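Local coordinates for protein acetolactate synthase isozyme 1 large subunit (Escherichia coli, PDB 6LPI) that binds thiamine diphosphate, a magnesium ion and flavin-adenine dinucleotide as the large subunit of a thiamine-diphosphate-dependent enzyme, at residues Pro214-Ala225 against Leu238-Met249; Ala378-Thr389 against Tyr402-Thr412. All coordinates share one frame; numbering follows the deposited sequence.

Contact 1. Residues Pro214-Ala225 against Leu238-Met249; sequences PVLYLGGGVINA and LPTTMTLMALGM. With FAD (flavin-adenine dinucleotide), chain I.
Gly220 and Thr243 meet at a single phosphate oxygen of FAD. The backbone N of Gly220 donates to O2P of FAD at 2.7 Å in a nearly straight bond (167°), and Thr243 OG1 gives that same O2P a second hydrogen bond of 3.1 Å. The threonine hydroxyl sits between its own backbone N and carbonyl carbon (chi1 62°), which turns OG1 to the phosphate and leaves CG2 for the protein side. There Thr243 CG2 abuts the edge of the Tyr217 ring, 3.5 Å from CE1 and in the ring plane. Leu244 N adds a weak bond to flavin O2, while Gly219, Gly220 and Gly221 bring bare backbone up to the cofactor.

Behind this shell two parallel strands hold the donors in place. Leu216 N binds Pro239 O, Thr241 N binds Leu216 O and Leu218 N binds Thr241 O; the last rung, Thr243 N to Leu218 O at 2.9 Å, fixes the phosphate-binding threonine directly. Leu216 and Thr240 lie side by side, with Leu216 CD2 3.5 Å from Thr240 CG2. Past the strand ends, Met249, bent at its second and third side-chain torsions, curls against the loop after strand 214-218: its CG lies 3.7 Å from Val222 CG2, and the Ile223 side chain crosses it at about a right angle, bringing CD1 to SD.

The arrangement is a beta-alpha-beta unit of the Rossmann-like central domain, helix 226-235 linking its two strands. Strand 214-218 runs between 240-242 and 278-282, pairing with the latter through Val215, Tyr217 and Gly219. Thr241 OG1 bonds Gly259 O on strand 257-260, the other neighbour of 240-242, and Trp346 of helix 344-354 packs on Val215 and Pro239.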
loop_
_atom_site.group_PDB
_atom_site.type_symbol
_atom_site.label_atom_id
_atom_site.label_comp_id
_atom_site.label_asym_id
_atom_site.label_seq_id
_atom_site.Cartn_x
_atom_site.Cartn_y
_atom_site.Cartn_z
ATOM N N PRO B 214 -4.516 28.054 -3.444
ATOM C CA PRO B 214 -3.803 26.782 -3.334
ATOM C C PRO B 214 -4.605 25.739 -2.573
ATOM O O PRO B 214 -5.436 26.040 -1.713
ATOM C CB PRO B 214 -2.544 27.168 -2.546
ATOM C CG PRO B 214 -3.045 28.231 -1.612
ATOM C CD PRO B 214 -4.142 28.982 -2.364
ATOM N N VAL B 215 -4.338 24.483 -2.918
ATOM C CA VAL B 215 -4.850 23.351 -2.168
ATOM C C VAL B 215 -3.685 22.423 -1.905
ATOM O O VAL B 215 -2.743 22.333 -2.706
ATOM C CB VAL B 215 -5.995 22.583 -2.863
ATOM C CG1 VAL B 215 -6.996 23.526 -3.496
ATOM C CG2 VAL B 215 -5.444 21.565 -3.817
ATOM N N LEU B 216 -3.716 21.799 -0.737
ATOM C CA LEU B 216 -2.704 20.845 -0.319
ATOM C C LEU B 216 -3.294 19.453 -0.510
ATOM O O LEU B 216 -4.390 19.166 -0.028
ATOM C CB LEU B 216 -2.278 21.126 1.126
ATOM C CG LEU B 216 -1.398 20.186 1.928
ATOM C CD1 LEU B 216 -0.016 20.175 1.341
ATOM C CD2 LEU B 216 -1.310 20.683 3.349
ATOM N N TYR B 217 -2.637 18.652 -1.305
ATOM C CA TYR B 217 -3.129 17.356 -1.744
ATOM C C TYR B 217 -2.234 16.288 -1.106
ATOM O O TYR B 217 -1.090 16.089 -1.515
ATOM C CB TYR B 217 -3.151 17.358 -3.275
ATOM C CG TYR B 217 -3.298 16.055 -4.014
ATOM C CD1 TYR B 217 -3.772 14.905 -3.406
ATOM C CD2 TYR B 217 -2.925 15.980 -5.336
ATOM C CE1 TYR B 217 -3.881 13.734 -4.105
ATOM C CE2 TYR B 217 -3.021 14.813 -6.039
ATOM C CZ TYR B 217 -3.502 13.693 -5.422
ATOM O OH TYR B 217 -3.597 12.530 -6.141
ATOM N N LEU B 218 -2.759 15.615 -0.089
ATOM C CA LEU B 218 -2.016 14.632 0.691
ATOM C C LEU B 218 -2.295 13.206 0.253
ATOM O O LEU B 218 -3.436 12.851 -0.059
ATOM C CB LEU B 218 -2.336 14.764 2.176
ATOM C CG LEU B 218 -2.214 16.181 2.664
ATOM C CD1 LEU B 218 -2.473 16.199 4.187
ATOM C CD2 LEU B 218 -0.793 16.610 2.303
ATOM N N GLY B 219 -1.227 12.400 0.247
ATOM C CA GLY B 219 -1.307 10.989 -0.062
ATOM C C GLY B 219 -0.699 10.141 1.042
ATOM O O GLY B 219 -0.261 10.646 2.079
ATOM N N GLY B 220 -0.693 8.832 0.796
ATOM C CA GLY B 220 -0.221 7.886 1.790
ATOM C C GLY B 220 1.242 8.023 2.162
ATOM O O GLY B 220 1.699 7.331 3.075
ATOM N N GLY B 221 1.993 8.850 1.462
ATOM C CA GLY B 221 3.401 9.007 1.760
ATOM C C GLY B 221 3.760 9.993 2.833
ATOM O O GLY B 221 4.924 10.039 3.244
ATOM N N VAL B 222 2.807 10.809 3.278
ATOM C CA VAL B 222 3.044 11.801 4.322
ATOM C C VAL B 222 2.810 11.201 5.706
ATOM O O VAL B 222 2.798 11.928 6.706
ATOM C CB VAL B 222 2.134 13.016 4.132
ATOM C CG1 VAL B 222 2.379 13.631 2.776
ATOM C CG2 VAL B 222 0.684 12.589 4.327
ATOM N N ILE B 223 2.590 9.881 5.764
ATOM C CA ILE B 223 2.004 9.238 6.937
ATOM C C ILE B 223 2.858 9.393 8.191
ATOM O O ILE B 223 2.319 9.421 9.297
ATOM C CB ILE B 223 1.737 7.758 6.620
ATOM C CG1 ILE B 223 0.748 7.182 7.624
ATOM C CG2 ILE B 223 3.050 6.983 6.587
ATOM C CD1 ILE B 223 -0.662 7.656 7.379
ATOM N N ASN B 224 4.175 9.550 8.054
ATOM C CA ASN B 224 5.067 9.742 9.193
ATOM C C ASN B 224 5.491 11.193 9.375
ATOM O O ASN B 224 6.551 11.449 9.952
ATOM C CB ASN B 224 6.317 8.873 9.085
ATOM C CG ASN B 224 6.009 7.418 8.971
ATOM O OD1 ASN B 224 5.357 6.852 9.843
ATOM N ND2 ASN B 224 6.590 6.772 7.989
ATOM N N ALA B 225 4.679 12.137 8.936
ATOM C CA ALA B 225 4.994 13.538 9.137
ATOM C C ALA B 225 3.727 14.308 9.488
ATOM O O ALA B 225 3.447 15.339 8.865
ATOM C CB ALA B 225 5.658 14.117 7.882
ATOM N N LEU B 238 -4.060 26.418 4.185
ATOM C CA LEU B 238 -4.311 25.723 2.932
ATOM C C LEU B 238 -5.529 24.830 3.076
ATOM O O LEU B 238 -5.606 24.050 4.032
ATOM C CB LEU B 238 -3.115 24.872 2.567
ATOM C CG LEU B 238 -1.830 25.691 2.503
ATOM C CD1 LEU B 238 -0.682 24.806 2.068
ATOM C CD2 LEU B 238 -1.995 26.906 1.597
ATOM N N PRO B 239 -6.517 24.940 2.198
ATOM C CA PRO B 239 -7.487 23.849 2.074
ATOM C C PRO B 239 -6.741 22.561 1.761
ATOM O O PRO B 239 -5.899 22.522 0.865
ATOM C CB PRO B 239 -8.375 24.304 0.907
ATOM C CG PRO B 239 -8.340 25.802 0.992
ATOM C CD PRO B 239 -6.981 26.177 1.546
ATOM N N THR B 240 -6.994 21.516 2.544
ATOM C CA THR B 240 -6.262 20.261 2.387
ATOM C C THR B 240 -7.200 19.109 2.060
ATOM O O THR B 240 -8.192 18.885 2.753
ATOM C CB THR B 240 -5.461 19.945 3.640
ATOM O OG1 THR B 240 -6.379 19.577 4.664
ATOM C CG2 THR B 240 -4.713 21.161 4.100
ATOM N N THR B 241 -6.902 18.415 0.974
ATOM C CA THR B 241 -7.624 17.223 0.571
ATOM C C THR B 241 -6.725 16.010 0.775
ATOM O O THR B 241 -5.499 16.100 0.655
ATOM C CB THR B 241 -8.087 17.325 -0.891
ATOM O OG1 THR B 241 -8.940 16.219 -1.207
ATOM C CG2 THR B 241 -6.910 17.324 -1.846
ATOM N N MET B 242 -7.334 14.858 1.031
ATOM C CA MET B 242 -6.552 13.649 1.231
ATOM C C MET B 242 -7.042 12.547 0.305
ATOM O O MET B 242 -8.212 12.511 -0.080
ATOM C CB MET B 242 -6.614 13.173 2.680
ATOM C CG MET B 242 -6.115 14.161 3.703
ATOM S SD MET B 242 -7.027 14.044 5.268
ATOM C CE MET B 242 -8.470 15.062 4.955
ATOM N N THR B 243 -6.128 11.671 -0.084
ATOM C CA THR B 243 -6.523 10.456 -0.778
ATOM C C THR B 243 -7.107 9.466 0.215
ATOM O O THR B 243 -7.060 9.676 1.425
ATOM C CB THR B 243 -5.330 9.821 -1.469
ATOM O OG1 THR B 243 -4.380 9.456 -0.463
ATOM C CG2 THR B 243 -4.693 10.791 -2.436
ATOM N N LEU B 244 -7.626 8.348 -0.301
ATOM C CA LEU B 244 -8.074 7.273 0.584
ATOM C C LEU B 244 -6.981 6.814 1.547
ATOM O O LEU B 244 -7.281 6.371 2.659
ATOM C CB LEU B 244 -8.577 6.085 -0.233
ATOM C CG LEU B 244 -9.117 4.919 0.600
ATOM C CD1 LEU B 244 -10.367 5.349 1.312
ATOM C CD2 LEU B 244 -9.383 3.730 -0.291
ATOM N N MET B 245 -5.717 6.881 1.130
ATOM C CA MET B 245 -4.586 6.427 1.930
ATOM C C MET B 245 -4.122 7.450 2.944
ATOM O O MET B 245 -3.203 7.149 3.704
ATOM C CB MET B 245 -3.395 6.075 1.020
ATOM C CG MET B 245 -3.705 5.044 -0.052
ATOM S SD MET B 245 -4.455 3.583 0.678
ATOM C CE MET B 245 -2.921 2.805 1.241
ATOM N N ALA B 246 -4.681 8.657 2.941
ATOM C CA ALA B 246 -4.225 9.732 3.817
ATOM C C ALA B 246 -5.265 10.172 4.848
ATOM O O ALA B 246 -5.018 11.134 5.597
ATOM C CB ALA B 246 -3.777 10.937 2.973
ATOM N N LEU B 247 -6.422 9.510 4.900
ATOM C CA LEU B 247 -7.422 9.846 5.896
ATOM C C LEU B 247 -6.812 9.818 7.294
ATOM O O LEU B 247 -6.032 8.918 7.633
ATOM C CB LEU B 247 -8.577 8.861 5.820
ATOM C CG LEU B 247 -9.245 8.744 4.444
ATOM C CD1 LEU B 247 -10.564 7.966 4.592
ATOM C CD2 LEU B 247 -9.436 10.112 3.692
ATOM N N GLY B 248 -7.181 10.811 8.109
ATOM C CA GLY B 248 -6.607 10.976 9.424
ATOM C C GLY B 248 -5.397 11.883 9.493
ATOM O O GLY B 248 -5.043 12.326 10.596
ATOM N N MET B 249 -4.770 12.206 8.351
ATOM C CA MET B 249 -3.642 13.132 8.365
ATOM C C MET B 249 -4.061 14.521 8.849
ATOM O O MET B 249 -3.218 15.289 9.326
ATOM C CB MET B 249 -3.002 13.191 6.986
ATOM C CG MET B 249 -2.141 11.963 6.605
ATOM S SD MET B 249 -0.955 11.318 7.816
ATOM C CE MET B 249 -0.049 12.798 8.249
HETATM P PA FAD I . -0.132 5.750 -2.233
HETATM O O1A FAD I . -0.730 5.538 -0.897
HETATM O O2A FAD I . 0.291 4.524 -2.999
HETATM O O5B FAD I . 1.069 6.715 -1.885
HETATM C C5B FAD I . 2.440 6.323 -2.099
HETATM C C4B FAD I . 3.159 7.508 -2.682
HETATM O O4B FAD I . 3.823 8.263 -1.634
HETATM C C3B FAD I . 4.251 7.155 -3.687
HETATM O O3B FAD I . 4.254 8.143 -4.719
HETATM C C2B FAD I . 5.501 7.145 -2.799
HETATM O O2B FAD I . 6.726 7.305 -3.499
HETATM C C1B FAD I . 5.199 8.365 -1.940
HETATM N N9A FAD I . 5.951 8.454 -0.699
HETATM C C8A FAD I . 6.057 7.511 0.288
HETATM N N7A FAD I . 6.793 7.886 1.310
HETATM C C5A FAD I . 7.198 9.168 0.969
HETATM C C6A FAD I . 8.010 10.116 1.624
HETATM N N6A FAD I . 8.581 9.912 2.814
HETATM N N1A FAD I . 8.228 11.295 1.000
HETATM C C2A FAD I . 7.667 11.504 -0.195
HETATM N N3A FAD I . 6.881 10.692 -0.903
HETATM C C4A FAD I . 6.688 9.530 -0.267
HETATM N N1 FAD I . -8.603 6.977 -3.762
HETATM C C2 FAD I . -8.939 8.297 -3.784
HETATM O O2 FAD I . -8.093 9.168 -3.625
HETATM N N3 FAD I . -10.256 8.674 -3.974
HETATM C C4 FAD I . -11.325 7.821 -4.153
HETATM O O4 FAD I . -12.456 8.274 -4.309
HETATM C C4X FAD I . -10.956 6.413 -4.140
HETATM N N5 FAD I . -11.906 5.517 -4.302
HETATM C C5X FAD I . -11.546 4.175 -4.268
HETATM C C6 FAD I . -12.538 3.205 -4.427
HETATM C C7 FAD I . -12.222 1.847 -4.386
HETATM C C7M FAD I . -13.309 0.824 -4.577
HETATM C C8 FAD I . -10.890 1.448 -4.190
HETATM C C8M FAD I . -10.515 -0.014 -4.159
HETATM C C9 FAD I . -9.899 2.415 -4.032
HETATM C C9A FAD I . -10.214 3.768 -4.080
HETATM N N10 FAD I . -9.230 4.767 -3.919
HETATM C C10 FAD I . -9.564 6.094 -3.941
HETATM C "C1'" FAD I . -7.827 4.412 -3.709
HETATM C "C2'" FAD I . -7.005 4.484 -4.988
HETATM O "O2'" FAD I . -7.147 3.275 -5.733
HETATM C "C3'" FAD I . -5.530 4.664 -4.631
HETATM O "O3'" FAD I . -5.113 3.603 -3.778
HETATM C "C4'" FAD I . -5.203 5.987 -3.948
HETATM O "O4'" FAD I . -6.006 7.010 -4.525
HETATM C "C5'" FAD I . -3.744 6.353 -4.079
HETATM O "O5'" FAD I . -3.411 7.325 -3.071
HETATM P P FAD I . -1.952 7.838 -2.919
HETATM O O1P FAD I . -1.655 8.818 -4.055
HETATM O O2P FAD I . -1.767 8.259 -1.644
HETATM O O3P FAD I . -1.139 6.538 -3.171
#

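Contact 2. Residues Ala378-Thr389 against Tyr402-Thr412; sequences AACVDDNAIITT and YPLNRPRQWLT
Tyr402 and Ile387 make the heart of the apolar part. Ile387 CG1 lies over one face of the tyrosine ring, 4.0 Å from its centroid in a CH-pi contact, while Pro403 CD backs the opposite face; Ala378 CB makes a further, off-centre CH-pi contact. The two branches of Ile387 divide the work: with CG1 beside the backbone N (chi1 -56°), CG2 is sent the other way, to the edge of Trp410, 3.9 Å from CZ3. The indole is itself sandwiched within its own segment, between Leu404 CD1 and Thr412 CB.

Main-chain bonding is that of parallel strands. Ile387 N donates to Gln409 O, Leu411 N to Ile387 O at 2.8 Å, and Thr389 N to Leu411 O. Thr412 OG1 then donates to Thr389 OG1 at 2.9 Å, extending the pairing through side chains.

Polar side chains hold the turn at Asp382-Ala385. Arg406 NH2 reaches Ala385 O at 3.0 Å within the guanidinium plane, yet approaches from above the carbonyl plane, 47° out of it. Its NE also points to Asp383 O, at a modelled length too short to trust, and Gln409 CB lies over one guanidinium face. Asn405 ND2 meets Asp383 OD1 on its syn side at 3.2 Å, the amide nearly perpendicular to the carboxylate; Asn405 OD1 accepts from Lys252 N.

The guanidinium thus bonds the Ala385 carbonyl and not the Asp383 carboxylate, whose OD1 stays 6.1 Å from Arg406 NE. The arginine's positive charge would probably strengthen its hold on the Ala385 oxygen. Charged and amide groups gather at the turn, while Ile387, Tyr402 and Trp410 supply the apolar packing.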
loop_
_atom_site.group_PDB
_atom_site.type_symbol
_atom_site.label_atom_id
_atom_site.label_comp_id
_atom_site.label_asym_id
_atom_site.label_seq_id
_atom_site.Cartn_x
_atom_site.Cartn_y
_atom_site.Cartn_z
ATOM N N ALA B 378 -18.854 4.734 15.707
ATOM C CA ALA B 378 -17.884 5.730 16.155
ATOM C C ALA B 378 -18.227 6.270 17.543
ATOM O O ALA B 378 -17.336 6.462 18.381
ATOM C CB ALA B 378 -17.778 6.861 15.142
ATOM N N ALA B 379 -19.514 6.487 17.822
ATOM C CA ALA B 379 -19.907 6.932 19.158
ATOM C C ALA B 379 -19.589 5.906 20.251
ATOM O O ALA B 379 -19.842 6.185 21.431
ATOM C CB ALA B 379 -21.397 7.277 19.175
ATOM N N CYS B 380 -19.111 4.711 19.893
ATOM C CA CYS B 380 -18.753 3.687 20.872
ATOM C C CYS B 380 -17.284 3.664 21.300
ATOM O O CYS B 380 -16.962 2.944 22.249
ATOM C CB CYS B 380 -19.119 2.297 20.337
ATOM S SG CYS B 380 -20.889 1.954 20.292
ATOM N N VAL B 381 -16.377 4.408 20.659
ATOM C CA VAL B 381 -14.937 4.208 20.852
ATOM C C VAL B 381 -14.208 5.543 20.911
ATOM O O VAL B 381 -14.790 6.610 20.722
ATOM C CB VAL B 381 -14.299 3.324 19.752
ATOM C CG1 VAL B 381 -15.078 2.011 19.560
ATOM C CG2 VAL B 381 -14.200 4.106 18.439
ATOM N N ASP B 382 -12.910 5.465 21.209
ATOM C CA ASP B 382 -12.075 6.642 21.360
ATOM C C ASP B 382 -11.393 6.972 20.041
ATOM O O ASP B 382 -11.535 6.279 19.029
ATOM C CB ASP B 382 -10.956 6.391 22.376
ATOM C CG ASP B 382 -11.430 6.372 23.792
ATOM O OD1 ASP B 382 -12.647 6.482 24.010
ATOM O OD2 ASP B 382 -10.576 6.208 24.693
ATOM N N ASP B 383 -10.597 8.033 20.077
ATOM C CA ASP B 383 -9.633 8.236 19.022
ATOM C C ASP B 383 -8.572 7.145 19.053
ATOM O O ASP B 383 -7.783 7.039 18.106
ATOM C CB ASP B 383 -9.015 9.627 19.131
ATOM C CG ASP B 383 -9.882 10.693 18.479
ATOM O OD1 ASP B 383 -10.702 10.317 17.612
ATOM O OD2 ASP B 383 -9.758 11.897 18.826
ATOM N N ASN B 384 -8.538 6.329 20.114
ATOM C CA ASN B 384 -7.532 5.282 20.257
ATOM C C ASN B 384 -7.843 4.051 19.434
ATOM O O ASN B 384 -7.034 3.120 19.420
ATOM C CB ASN B 384 -7.403 4.854 21.721
ATOM C CG ASN B 384 -6.814 5.923 22.577
ATOM O OD1 ASN B 384 -5.844 6.563 22.189
ATOM N ND2 ASN B 384 -7.381 6.125 23.753
ATOM N N ALA B 385 -8.978 4.022 18.752
ATOM C CA ALA B 385 -9.343 2.858 17.966
ATOM C C ALA B 385 -8.532 2.772 16.677
ATOM O O ALA B 385 -8.056 3.777 16.133
ATOM C CB ALA B 385 -10.833 2.900 17.635
ATOM N N ILE B 386 -8.376 1.546 16.190
ATOM C CA ILE B 386 -7.812 1.281 14.879
ATOM C C ILE B 386 -8.965 0.796 14.016
ATOM O O ILE B 386 -9.775 -0.021 14.472
ATOM C CB ILE B 386 -6.660 0.259 14.941
ATOM C CG1 ILE B 386 -5.482 0.843 15.726
ATOM C CG2 ILE B 386 -6.194 -0.090 13.562
ATOM C CD1 ILE B 386 -4.603 -0.188 16.362
ATOM N N ILE B 387 -9.077 1.338 12.797
ATOM C CA ILE B 387 -10.173 1.044 11.874
ATOM C C ILE B 387 -9.612 0.403 10.617
ATOM O O ILE B 387 -8.698 0.932 9.977
ATOM C CB ILE B 387 -11.031 2.272 11.514
ATOM C CG1 ILE B 387 -11.599 2.934 12.773
ATOM C CG2 ILE B 387 -12.212 1.889 10.566
ATOM C CD1 ILE B 387 -10.760 3.972 13.463
ATOM N N THR B 388 -10.188 -0.730 10.272
ATOM C CA THR B 388 -9.848 -1.570 9.145
ATOM C C THR B 388 -11.093 -1.741 8.282
ATOM O O THR B 388 -12.217 -1.613 8.774
ATOM C CB THR B 388 -9.368 -2.932 9.723
ATOM O OG1 THR B 388 -8.016 -2.823 10.165
ATOM C CG2 THR B 388 -9.501 -4.018 8.772
ATOM N N THR B 389 -10.917 -1.974 6.977
ATOM C CA THR B 389 -12.074 -2.222 6.107
ATOM C C THR B 389 -11.725 -3.286 5.085
ATOM O O THR B 389 -10.557 -3.519 4.772
ATOM C CB THR B 389 -12.601 -1.018 5.301
ATOM O OG1 THR B 389 -11.878 -0.910 4.069
ATOM C CG2 THR B 389 -12.515 0.278 6.056
ATOM N N TYR B 402 -16.724 7.921 8.663
ATOM C CA TYR B 402 -16.054 7.670 9.940
ATOM C C TYR B 402 -15.117 8.830 10.268
ATOM O O TYR B 402 -14.344 9.262 9.403
ATOM C CB TYR B 402 -15.253 6.360 9.929
ATOM C CG TYR B 402 -14.896 5.924 11.331
ATOM C CD1 TYR B 402 -13.806 6.477 11.991
ATOM C CD2 TYR B 402 -15.659 4.972 12.004
ATOM C CE1 TYR B 402 -13.490 6.113 13.294
ATOM C CE2 TYR B 402 -15.347 4.592 13.309
ATOM C CZ TYR B 402 -14.255 5.167 13.948
ATOM O OH TYR B 402 -13.937 4.821 15.248
ATOM N N PRO B 403 -15.103 9.318 11.514
ATOM C CA PRO B 403 -14.199 10.434 11.862
ATOM C C PRO B 403 -12.776 9.963 12.123
ATOM O O PRO B 403 -12.287 9.919 13.253
ATOM C CB PRO B 403 -14.832 11.002 13.133
ATOM C CG PRO B 403 -15.718 9.932 13.670
ATOM C CD PRO B 403 -15.901 8.860 12.665
ATOM N N LEU B 404 -12.072 9.636 11.046
ATOM C CA LEU B 404 -10.687 9.215 11.184
ATOM C C LEU B 404 -9.841 10.436 11.485
ATOM O O LEU B 404 -9.778 11.365 10.673
ATOM C CB LEU B 404 -10.228 8.523 9.905
ATOM C CG LEU B 404 -11.107 7.330 9.520
ATOM C CD1 LEU B 404 -11.155 7.174 8.022
ATOM C CD2 LEU B 404 -10.541 6.070 10.199
ATOM N N ASN B 405 -9.191 10.441 12.651
ATOM C CA ASN B 405 -8.474 11.619 13.110
ATOM C C ASN B 405 -7.027 11.392 13.505
ATOM O O ASN B 405 -6.393 12.335 13.981
ATOM C CB ASN B 405 -9.208 12.285 14.279
ATOM C CG ASN B 405 -10.690 12.405 14.039
ATOM O OD1 ASN B 405 -11.107 12.862 12.966
ATOM N ND2 ASN B 405 -11.492 12.082 15.048
ATOM N N ARG B 406 -6.473 10.209 13.278
ATOM C CA ARG B 406 -5.104 9.932 13.655
ATOM C C ARG B 406 -4.364 9.327 12.471
ATOM O O ARG B 406 -4.963 8.610 11.655
ATOM C CB ARG B 406 -5.008 8.946 14.840
ATOM C CG ARG B 406 -5.305 9.509 16.226
ATOM C CD ARG B 406 -5.107 8.460 17.341
ATOM N NE ARG B 406 -5.588 7.129 16.967
ATOM C CZ ARG B 406 -4.806 6.147 16.516
ATOM N NH1 ARG B 406 -3.505 6.355 16.372
ATOM N NH2 ARG B 406 -5.323 4.967 16.192
ATOM N N PRO B 407 -3.071 9.608 12.336
ATOM C CA PRO B 407 -2.256 8.816 11.413
ATOM C C PRO B 407 -2.174 7.372 11.890
ATOM O O PRO B 407 -2.291 7.077 13.081
ATOM C CB PRO B 407 -0.886 9.500 11.468
ATOM C CG PRO B 407 -1.185 10.883 11.940
ATOM C CD PRO B 407 -2.340 10.765 12.874
ATOM N N ARG B 408 -1.990 6.473 10.930
ATOM C CA ARG B 408 -1.905 5.034 11.172
ATOM C C ARG B 408 -3.048 4.537 12.053
ATOM O O ARG B 408 -2.900 3.608 12.841
ATOM C CB ARG B 408 -0.538 4.676 11.748
ATOM C CG ARG B 408 0.579 5.316 10.916
ATOM C CD ARG B 408 1.971 4.808 11.203
ATOM N NE ARG B 408 2.191 3.638 10.365
ATOM C CZ ARG B 408 3.140 3.521 9.435
ATOM N NH1 ARG B 408 4.000 4.509 9.207
ATOM N NH2 ARG B 408 3.231 2.394 8.729
ATOM N N GLN B 409 -4.225 5.121 11.863
ATOM C CA GLN B 409 -5.453 4.625 12.471
ATOM C C GLN B 409 -6.337 3.919 11.465
ATOM O O GLN B 409 -7.076 3.005 11.833
ATOM C CB GLN B 409 -6.225 5.792 13.110
ATOM C CG GLN B 409 -7.680 5.503 13.329
ATOM C CD GLN B 409 -8.367 6.552 14.151
ATOM O OE1 GLN B 409 -8.862 6.266 15.246
ATOM N NE2 GLN B 409 -8.422 7.777 13.627
ATOM N N TRP B 410 -6.188 4.291 10.203
ATOM C CA TRP B 410 -7.017 3.874 9.083
ATOM C C TRP B 410 -6.220 2.890 8.232
ATOM O O TRP B 410 -5.157 3.238 7.705
ATOM C CB TRP B 410 -7.418 5.114 8.288
ATOM C CG TRP B 410 -8.090 4.934 6.998
ATOM C CD1 TRP B 410 -7.623 5.314 5.772
ATOM C CD2 TRP B 410 -9.395 4.390 6.782
ATOM N NE1 TRP B 410 -8.555 5.026 4.800
ATOM C CE2 TRP B 410 -9.647 4.450 5.393
ATOM C CE3 TRP B 410 -10.359 3.827 7.620
ATOM C CZ2 TRP B 410 -10.826 3.984 4.830
ATOM C CZ3 TRP B 410 -11.532 3.367 7.056
ATOM C CH2 TRP B 410 -11.758 3.451 5.670
ATOM N N LEU B 411 -6.697 1.646 8.171
ATOM C CA LEU B 411 -6.077 0.548 7.436
ATOM C C LEU B 411 -7.043 0.090 6.353
ATOM O O LEU B 411 -8.031 -0.594 6.643
ATOM C CB LEU B 411 -5.751 -0.639 8.349
ATOM C CG LEU B 411 -4.418 -0.801 9.092
ATOM C CD1 LEU B 411 -4.072 0.405 9.919
ATOM C CD2 LEU B 411 -4.427 -2.049 9.962
ATOM N N THR B 412 -6.732 0.389 5.106
ATOM C CA THR B 412 -7.541 -0.084 3.995
ATOM C C THR B 412 -6.630 -0.486 2.844
ATOM O O THR B 412 -5.487 -0.042 2.748
ATOM C CB THR B 412 -8.541 0.978 3.530
ATOM O OG1 THR B 412 -9.575 0.360 2.749
ATOM C CG2 THR B 412 -7.858 2.029 2.709
#

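How the contacts relate
Contact 1 closes before contact 2 opens along the chain, and their centres are 16 Å apart. Each joins two neighbouring parallel strands of a beta-alpha-beta unit, but in separate six-stranded sheets: contact 1 in the central domain, contact 2 at the outer strand 410-411 of the sheet of the C-terminal thiamine-diphosphate-binding domain. They touch directly where the 238-249 loop meets 402-412: Leu244 O probably accepts a hydrogen bond from Trp410 NE1 (2.8 Å), and Leu247 packs on Leu404 and Trp410. Arg408 and Asn224 add a weak link. The FAD-binding loop of contact 1 therefore forms part of the interface between the two domains, with the side chain of Thr389 about 9 Å from thiamine diphosphate.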